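Local coordinates for putative pectin lyase (Geobacillus virus E2, PDB 7CHU) that serves as the tailspike protein of a thermophilic bacteriophage, probably binding and perhaps cleaving polysaccharide on the surface of its host cell, at the interface of chains A and B. Numbering follows the deposited sequence. Chains: chain A/B, Putative pectin lyase.

Contacts 1 and 3 are neighbours, their C-alpha centres about 13 Å apart, along the seam where the parallel beta-helices of chains A and B meet. They share no residue but repeat a plan: in chain A a glycine with positive phi and a cysteine lead into strand 288-290 or strand 342-346, whose first residue carries a charge that pairs with chain B. Contact 2 lies at the C-terminal end, about 72 Å from contact 1 and 60 Å from contact 3, and is built from backbone pairing and mostly aliphatic side chains. The trimer expected for a tailspike is probably held together at widely separated levels.

Contact 1: the interface of chains A and B. Residues chain A 258, 286-288, 320; chain B 219, 252, 254.
A:Lys288 lies across B:Arg252 and reaches B:Asp219 at its tip, at the seam between two subunits, where it probably helps join the right-handed parallel beta-helices expected for a pectate lyase-like tailspike. Its CB sits over one face of the B:Arg252 guanidinium, offset toward the rim and 3.4 Å from CZ. CG, anti to the backbone N (chi1 168°), passes NE at the limit of contact, and the extended chain beyond it carries the tip out to B:Asp219. CD runs 3.9 Å from B:Arg252 NE and also borders the B:Asp219 carboxylate. CE continues past OD1, and the ammonium NZ closes a salt bridge to B:Asp219 OD1 at 2.8 Å. NZ comes from the syn side, a little out of the carboxylate plane; the two side chains cross at about a right angle.

B:Arg252, bent at chi2 and chi3, turns its guanidinium end-on to the backbone carbonyl of A:Gly286. NH2 donates to A:Gly286 O at 2.9 Å, in the carbonyl plane and 150° at the hydrogen. NH1 of B:Arg252 reaches the same A:Gly286 O at 3.1 Å from above that plane, off the lone pairs, and is the less well-aligned bond. On the face opposite A:Lys288, B:Leu254 CD1 stands 3.7 Å above the centre of the B:Arg252 guanidinium plane. The A:Tyr320 ring touches the arginine through its methylene, CD2 to B:Arg252 CD being 4.2 Å.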
# COMPACT_ATOMS: atom_id res chain seq x y z
N CYS A 258 -8.37 5.27 2.12
CA CYS A 258 -9.66 5.94 2.25
C CYS A 258 -10.09 5.94 3.71
O CYS A 258 -9.61 5.14 4.51
CB CYS A 258 -10.68 5.25 1.36
SG CYS A 258 -10.32 5.58 -0.40
N GLY A 286 -5.26 -0.09 2.98
CA GLY A 286 -4.98 0.90 4.01
C GLY A 286 -6.17 1.71 4.44
O GLY A 286 -6.00 2.81 4.97
N CYS A 287 -7.39 1.18 4.29
CA CYS A 287 -8.56 1.99 4.56
C CYS A 287 -8.99 1.89 6.02
O CYS A 287 -8.67 0.93 6.74
CB CYS A 287 -9.71 1.60 3.62
SG CYS A 287 -9.36 1.94 1.86
N LYS A 288 -9.66 2.95 6.48
CA LYS A 288 -10.17 3.07 7.84
C LYS A 288 -11.69 2.86 7.84
O LYS A 288 -12.38 3.49 7.04
CB LYS A 288 -9.84 4.45 8.41
CG LYS A 288 -10.57 4.81 9.71
CD LYS A 288 -10.10 6.16 10.23
CE LYS A 288 -10.82 6.59 11.47
NZ LYS A 288 -10.13 7.73 12.14
N TYR A 320 -8.24 -1.03 8.81
CA TYR A 320 -8.51 -0.79 10.22
C TYR A 320 -10.02 -0.79 10.43
O TYR A 320 -10.74 -0.01 9.79
CB TYR A 320 -7.89 0.54 10.64
CG TYR A 320 -8.45 1.16 11.91
CD1 TYR A 320 -8.38 0.51 13.14
CD2 TYR A 320 -9.02 2.42 11.87
CE1 TYR A 320 -8.88 1.10 14.30
CE2 TYR A 320 -9.52 3.01 13.00
CZ TYR A 320 -9.45 2.35 14.20
OH TYR A 320 -9.98 2.99 15.28
N ASP B 219 -5.27 10.91 11.01
CA ASP B 219 -5.94 10.69 9.71
C ASP B 219 -5.25 11.45 8.58
O ASP B 219 -5.88 12.19 7.82
CB ASP B 219 -7.41 11.07 9.80
CG ASP B 219 -8.17 10.22 10.80
OD1 ASP B 219 -8.12 8.98 10.67
OD2 ASP B 219 -8.81 10.79 11.72
N ARG B 252 -3.51 6.84 12.53
CA ARG B 252 -3.85 6.88 11.10
C ARG B 252 -2.94 7.83 10.32
O ARG B 252 -3.39 8.54 9.41
CB ARG B 252 -5.32 7.24 10.91
CG ARG B 252 -6.24 6.05 11.29
CD ARG B 252 -6.07 4.90 10.31
NE ARG B 252 -6.51 5.27 8.97
CZ ARG B 252 -6.44 4.49 7.90
NH1 ARG B 252 -5.95 3.25 8.01
NH2 ARG B 252 -6.85 4.93 6.71
N LEU B 254 -0.50 7.57 7.47
CA LEU B 254 -0.23 6.60 6.41
C LEU B 254 0.94 7.13 5.59
O LEU B 254 0.79 8.11 4.87
CB LEU B 254 -1.46 6.39 5.53
CG LEU B 254 -2.34 5.17 5.91
CD1 LEU B 254 -2.78 5.20 7.36
CD2 LEU B 254 -3.57 5.11 4.98

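Contact 2: the interface of chains A and B. Residues chain A 504, 516-518; chain B 495, 515-517.
The flat group that carries this contact is the backbone carbonyl of A:Thr517, met at its oxygen by the amide of B:Thr517; neither an aromatic ring nor a guanidinium takes part. B:Thr517 N donates to A:Thr517 O at 2.9 Å, nearly straight at 170° about the hydrogen, although the donor is tilted 24° from the carbonyl plane. The bond accompanies an antiparallel beta bridge of A:Leu518 with B:Val516, which brings the C-terminal segments of the two tailspike chains together.

On the side-chain level the two threonines meet methyl against hydroxyl. In A:Thr517, OG1 is anti to the carbonyl carbon (chi1 -60°), which puts CG2 anti to the backbone N and toward the neighbouring threonine. A:Thr517 CG2 lies 3.3 Å from B:Thr517 OG1, with B:Thr517 CB behind it at 3.8 Å. The hydroxyl of B:Thr517 also turns toward the A:Thr517 carbonyl, but OG1 makes at most a weak bond there. Further along, the valines touch tip to tip, A:Val516 CG1 to B:Val516 CG1 at 4.0 Å. The other methyl of B:Val516 faces A:Leu518, with CG2 4.1 Å from CD2. A looser apolar approach brings A:Leu504 CD2 to 4.3 Å from B:Leu495 CD1.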
# COMPACT_ATOMS: atom_id res chain seq x y z
N LEU A 504 1.15 -64.97 18.78
CA LEU A 504 2.04 -63.92 19.27
C LEU A 504 3.45 -64.49 19.40
O LEU A 504 3.65 -65.50 20.08
CB LEU A 504 1.56 -63.39 20.61
CG LEU A 504 2.46 -62.30 21.21
CD1 LEU A 504 2.36 -61.00 20.39
CD2 LEU A 504 2.09 -62.02 22.65
N VAL A 516 5.71 -66.61 22.19
CA VAL A 516 5.47 -66.05 23.51
C VAL A 516 4.51 -66.98 24.25
O VAL A 516 3.38 -67.20 23.80
CB VAL A 516 4.91 -64.63 23.43
CG1 VAL A 516 4.62 -64.11 24.82
CG2 VAL A 516 5.88 -63.68 22.68
N THR A 517 4.97 -67.54 25.37
CA THR A 517 4.19 -68.57 26.06
C THR A 517 2.97 -67.97 26.74
O THR A 517 3.07 -67.02 27.53
CB THR A 517 5.06 -69.28 27.09
OG1 THR A 517 6.18 -69.89 26.45
CG2 THR A 517 4.26 -70.35 27.84
N LEU A 518 1.81 -68.58 26.49
CA LEU A 518 0.54 -68.17 27.06
C LEU A 518 -0.04 -69.32 27.88
O LEU A 518 0.10 -70.49 27.51
CB LEU A 518 -0.45 -67.79 25.95
CG LEU A 518 0.09 -66.86 24.86
CD1 LEU A 518 -0.90 -66.73 23.71
CD2 LEU A 518 0.42 -65.50 25.46
N LEU B 495 -2.60 -57.17 22.91
CA LEU B 495 -1.78 -57.22 24.11
C LEU B 495 -2.20 -56.08 25.03
O LEU B 495 -2.35 -54.94 24.57
CB LEU B 495 -0.30 -57.10 23.73
CG LEU B 495 0.77 -57.33 24.78
CD1 LEU B 495 0.70 -58.79 25.21
CD2 LEU B 495 2.14 -56.98 24.22
N ILE B 515 -3.08 -65.57 29.52
CA ILE B 515 -2.10 -64.86 30.32
C ILE B 515 -0.72 -65.07 29.72
O ILE B 515 -0.35 -66.20 29.37
CB ILE B 515 -2.16 -65.33 31.79
CG1 ILE B 515 -3.52 -64.97 32.38
CG2 ILE B 515 -1.05 -64.67 32.63
CD1 ILE B 515 -3.80 -65.61 33.74
N VAL B 516 0.03 -63.98 29.57
CA VAL B 516 1.44 -64.07 29.19
C VAL B 516 2.23 -64.68 30.35
O VAL B 516 2.25 -64.16 31.47
CB VAL B 516 1.99 -62.68 28.80
CG1 VAL B 516 3.46 -62.77 28.39
CG2 VAL B 516 1.15 -62.09 27.63
N THR B 517 2.87 -65.82 30.10
CA THR B 517 3.63 -66.46 31.17
C THR B 517 4.86 -65.63 31.52
O THR B 517 5.64 -65.25 30.63
CB THR B 517 4.04 -67.88 30.76
OG1 THR B 517 2.89 -68.58 30.30
CG2 THR B 517 4.68 -68.63 31.93

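Contact 3: the interface of chains A and B. Residues chain A 340-342, 364, 366-367; chain B 313, 315, 335, 337, 359.
The carboxylate oxygen OD2 of A:Asp342 is gripped by two donors of chain B. B:Arg335 NE reaches OD2 at 2.9 Å on its syn lone pair, and the ammonium NZ of B:Lys337 meets the same A:Asp342 OD2 at 2.9 Å on the anti side, somewhat out of the carboxylate plane. The other oxygen completes a side-on pair: B:Arg335 NH2 donates to the syn lone pair of A:Asp342 OD1 at 2.7 Å. Carboxylate and guanidinium planes differ by 19°, so the two groups meet edge to edge and nearly coplanar, which fixes the rotation of both.

B:Lys337 is folded at its end (chi4 57°), which turns NZ back toward its own chain, where it donates to B:Arg335 O at 3.0 Å. The lysine thereby ties the aspartate to the backbone of the residue whose side chain grips it.

B:Val313 CG2 lies over one face of the guanidinium and A:Gly367 C over the other, both offset toward the rim. B:Val313 CG1 packs 3.5 Å from A:Asp342 CG. The phenol OH of B:Tyr315 neighbours A:Asp342 CB at 3.4 Å, while its ring edge meets the A:Gly340 carbonyl oxygen in plane. Short of the guanidinium, A:Ser366 OG rests 3.6 Å from the B:Arg335 CD methylene. The site thus joins neighbouring tailspike beta-helices through an aspartate held by an arginine and a lysine two residues apart, probably helping to keep the chains in register.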
# COMPACT_ATOMS: atom_id res chain seq x y z
N GLY A 340 -3.68 -8.75 6.89
CA GLY A 340 -3.08 -7.71 7.69
C GLY A 340 -4.05 -6.72 8.29
O GLY A 340 -3.66 -5.59 8.59
N CYS A 341 -5.31 -7.09 8.47
CA CYS A 341 -6.26 -6.14 9.02
C CYS A 341 -6.30 -6.25 10.54
O CYS A 341 -5.97 -7.29 11.12
CB CYS A 341 -7.67 -6.37 8.44
SG CYS A 341 -7.68 -6.23 6.63
N ASP A 342 -6.78 -5.20 11.17
CA ASP A 342 -7.00 -5.25 12.61
C ASP A 342 -8.43 -4.86 12.91
O ASP A 342 -8.97 -3.92 12.31
CB ASP A 342 -6.03 -4.34 13.35
CG ASP A 342 -5.94 -4.70 14.83
OD1 ASP A 342 -6.73 -4.09 15.58
OD2 ASP A 342 -5.11 -5.59 15.21
N GLY A 364 -2.56 -13.01 8.49
CA GLY A 364 -1.82 -11.94 9.15
C GLY A 364 -2.68 -10.93 9.88
O GLY A 364 -2.23 -9.79 10.10
N SER A 366 -5.22 -9.53 13.16
CA SER A 366 -5.35 -9.68 14.60
C SER A 366 -6.49 -8.77 15.05
O SER A 366 -7.19 -8.17 14.23
CB SER A 366 -4.03 -9.37 15.32
OG SER A 366 -4.05 -9.97 16.62
N GLY A 367 -6.71 -8.72 16.36
CA GLY A 367 -7.79 -7.91 16.88
C GLY A 367 -8.29 -8.41 18.21
O GLY A 367 -7.81 -9.41 18.74
N VAL B 313 -0.67 -1.49 16.95
CA VAL B 313 -1.40 -1.65 15.68
C VAL B 313 -0.76 -0.83 14.56
O VAL B 313 -1.46 -0.14 13.81
CB VAL B 313 -2.89 -1.28 15.84
CG1 VAL B 313 -3.74 -1.93 14.73
CG2 VAL B 313 -3.41 -1.69 17.22
N TYR B 315 1.17 -0.91 10.99
CA TYR B 315 1.20 -1.80 9.84
C TYR B 315 2.47 -1.48 9.05
O TYR B 315 2.62 -0.36 8.56
CB TYR B 315 -0.03 -1.62 8.97
CG TYR B 315 -1.38 -1.67 9.66
CD1 TYR B 315 -1.77 -0.67 10.54
CD2 TYR B 315 -2.30 -2.68 9.35
CE1 TYR B 315 -3.03 -0.68 11.12
CE2 TYR B 315 -3.57 -2.70 9.93
CZ TYR B 315 -3.92 -1.70 10.81
OH TYR B 315 -5.16 -1.74 11.39
N ARG B 335 0.24 -5.82 18.73
CA ARG B 335 -0.56 -6.03 17.51
C ARG B 335 -0.00 -5.26 16.31
O ARG B 335 -0.74 -4.92 15.40
CB ARG B 335 -2.04 -5.69 17.72
CG ARG B 335 -2.68 -6.47 18.87
CD ARG B 335 -4.10 -6.97 18.60
NE ARG B 335 -5.01 -5.94 18.09
CZ ARG B 335 -5.60 -5.00 18.82
NH1 ARG B 335 -5.38 -4.91 20.12
NH2 ARG B 335 -6.43 -4.13 18.24
N LYS B 337 2.03 -5.14 12.81
CA LYS B 337 2.04 -6.10 11.70
C LYS B 337 3.23 -5.81 10.80
O LYS B 337 3.39 -4.69 10.30
CB LYS B 337 0.72 -6.02 10.92
CG LYS B 337 -0.47 -6.54 11.71
CD LYS B 337 -1.77 -5.90 11.24
CE LYS B 337 -2.95 -6.39 12.08
NZ LYS B 337 -2.75 -6.14 13.54
N LEU B 359 1.18 -10.21 20.54
CA LEU B 359 0.29 -10.35 19.40
C LEU B 359 0.77 -9.55 18.18
O LEU B 359 -0.00 -9.23 17.28
CB LEU B 359 -1.16 -9.99 19.77
CG LEU B 359 -2.01 -11.18 20.26
CD1 LEU B 359 -2.04 -12.31 19.24
CD2 LEU B 359 -1.49 -11.72 21.58